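Local coordinates for protein DNA polymerase III subunit beta (Caulobacter crescentus, PDB 5WCE) that forms a ring-shaped head-to-tail homodimer around DNA and probably tethers DNA polymerases and other proteins to it for processive synthesis, at residues Pro71-Ala76 with Leu119-Phe124. Numbering follows the deposited sequence.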
loop_
_atom_site.group_PDB
_atom_site.type_symbol
_atom_site.label_atom_id
_atom_site.label_comp_id
_atom_site.label_asym_id
_atom_site.label_seq_id
_atom_site.Cartn_x
_atom_site.Cartn_y
_atom_site.Cartn_z
ATOM N N PRO A 71 -35.249 6.290 -23.191
ATOM C CA PRO A 71 -34.049 5.573 -23.583
ATOM C C PRO A 71 -33.070 6.460 -24.300
ATOM O O PRO A 71 -33.444 7.511 -24.858
ATOM C CB PRO A 71 -34.576 4.500 -24.560
ATOM C CG PRO A 71 -35.824 5.114 -25.151
ATOM C CD PRO A 71 -36.378 6.086 -24.144
ATOM N N GLY A 72 -31.810 6.066 -24.287
ATOM C CA GLY A 72 -30.796 6.788 -25.017
ATOM C C GLY A 72 -29.417 6.367 -24.582
ATOM O O GLY A 72 -29.284 5.481 -23.719
ATOM N N GLN A 73 -28.420 7.013 -25.181
ATOM C CA GLN A 73 -26.993 6.679 -24.985
ATOM C C GLN A 73 -26.152 7.917 -24.809
ATOM O O GLN A 73 -26.294 8.889 -25.560
ATOM C CB GLN A 73 -26.390 5.972 -26.194
ATOM C CG GLN A 73 -26.931 4.613 -26.539
ATOM C CD GLN A 73 -26.089 3.976 -27.625
ATOM O OE1 GLN A 73 -25.454 2.932 -27.408
ATOM N NE2 GLN A 73 -26.046 4.627 -28.796
ATOM N N ILE A 74 -25.238 7.881 -23.859
ATOM C CA ILE A 74 -24.284 8.963 -23.692
ATOM C C ILE A 74 -22.986 8.398 -23.155
ATOM O O ILE A 74 -22.976 7.244 -22.725
ATOM C CB ILE A 74 -24.798 9.982 -22.670
ATOM C CG1 ILE A 74 -24.960 9.300 -21.306
ATOM C CG2 ILE A 74 -26.059 10.674 -23.145
ATOM C CD1 ILE A 74 -25.602 10.120 -20.242
ATOM N N THR A 75 -21.929 9.202 -23.154
ATOM C CA THR A 75 -20.701 8.793 -22.497
ATOM C C THR A 75 -20.331 9.806 -21.430
ATOM O O THR A 75 -20.579 11.032 -21.587
ATOM C CB THR A 75 -19.490 8.545 -23.427
ATOM O OG1 THR A 75 -18.880 9.784 -23.802
ATOM C CG2 THR A 75 -19.934 7.754 -24.663
ATOM N N ALA A 76 -19.758 9.292 -20.347
ATOM C CA ALA A 76 -19.429 10.153 -19.213
ATOM C C ALA A 76 -18.199 9.618 -18.473
ATOM O O ALA A 76 -17.928 8.405 -18.549
ATOM C CB ALA A 76 -20.655 10.220 -18.288
ATOM N N LEU A 119 -19.315 13.116 -23.778
ATOM C CA LEU A 119 -18.872 13.041 -25.141
ATOM C C LEU A 119 -19.846 12.134 -25.913
ATOM O O LEU A 119 -20.414 11.180 -25.350
ATOM C CB LEU A 119 -17.418 12.575 -25.210
ATOM C CG LEU A 119 -16.391 13.550 -24.606
ATOM C CD1 LEU A 119 -15.064 12.844 -24.401
ATOM C CD2 LEU A 119 -16.206 14.805 -25.501
ATOM N N PRO A 120 -20.017 12.421 -27.196
ATOM C CA PRO A 120 -20.964 11.678 -28.005
ATOM C C PRO A 120 -20.704 10.177 -28.077
ATOM O O PRO A 120 -19.552 9.730 -28.248
ATOM C CB PRO A 120 -20.830 12.291 -29.402
ATOM C CG PRO A 120 -19.918 13.427 -29.297
ATOM C CD PRO A 120 -19.250 13.409 -27.968
ATOM N N ALA A 121 -21.779 9.434 -27.951
ATOM C CA ALA A 121 -21.781 8.017 -28.044
ATOM C C ALA A 121 -21.236 7.490 -29.381
ATOM O O ALA A 121 -20.574 6.453 -29.373
ATOM C CB ALA A 121 -23.175 7.463 -27.745
ATOM N N GLY A 122 -21.428 8.230 -30.484
ATOM C CA GLY A 122 -20.895 7.842 -31.798
ATOM C C GLY A 122 -19.383 7.878 -31.926
ATOM O O GLY A 122 -18.845 7.323 -32.883
ATOM N N ASP A 123 -18.668 8.509 -30.998
ATOM C CA ASP A 123 -17.217 8.474 -31.050
ATOM C C ASP A 123 -16.640 7.375 -30.160
ATOM O O ASP A 123 -15.456 7.257 -30.091
ATOM C CB ASP A 123 -16.633 9.840 -30.660
ATOM C CG ASP A 123 -16.995 10.928 -31.635
ATOM O OD1 ASP A 123 -16.940 10.686 -32.868
ATOM O OD2 ASP A 123 -17.321 12.035 -31.173
ATOM N N PHE A 124 -17.480 6.636 -29.445
ATOM C CA PHE A 124 -17.008 5.637 -28.517
ATOM C C PHE A 124 -16.614 4.384 -29.342
ATOM O O PHE A 124 -17.357 4.003 -30.231
ATOM C CB PHE A 124 -18.091 5.264 -27.531
ATOM C CG PHE A 124 -17.584 4.523 -26.373
ATOM C CD1 PHE A 124 -16.941 5.204 -25.355
ATOM C CD2 PHE A 124 -17.688 3.135 -26.300
ATOM C CE1 PHE A 124 -16.426 4.520 -24.279
ATOM C CE2 PHE A 124 -17.170 2.465 -25.208
ATOM C CZ PHE A 124 -16.519 3.161 -24.198
#
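T75 meets L119 through a single hydrogen-bonded antiparallel bridge, a worked example of how one residue can pin a loop to the outermost strand of a sheet. The amide of L119 donates to T75 O at 3.3 Å. In return L119 O takes two donors from one residue: the backbone N of T75, in a weak bond bent to 130°, and the hydroxyl OG1 of T75 at 2.6 Å, above the carbonyl plane. A chi1 of 79° sets OG1 between its own backbone N and carbonyl carbon, beside that acceptor, while N39 ND2, on the neighbouring strand 39-45, donates to the same hydroxyl. The other branch, CG2, lies 3.9 Å from A121 CA and 4.0 Å from F124 CD1, while A121 CB rests against Q73 CB. Within the loop, the amides of D123 and F124 are satisfied by P120 O and A121 O respectively, shaping the short 3-10 turn. A valine in place of T75 would probably leave L119 O with the weak amide bond as its remaining link to this strand and N39 without its hydroxyl partner. Donor and acceptor at once, the hydroxyl joins loop, edge strand and neighbouring strand, while the threonine methyl adds apolar contact.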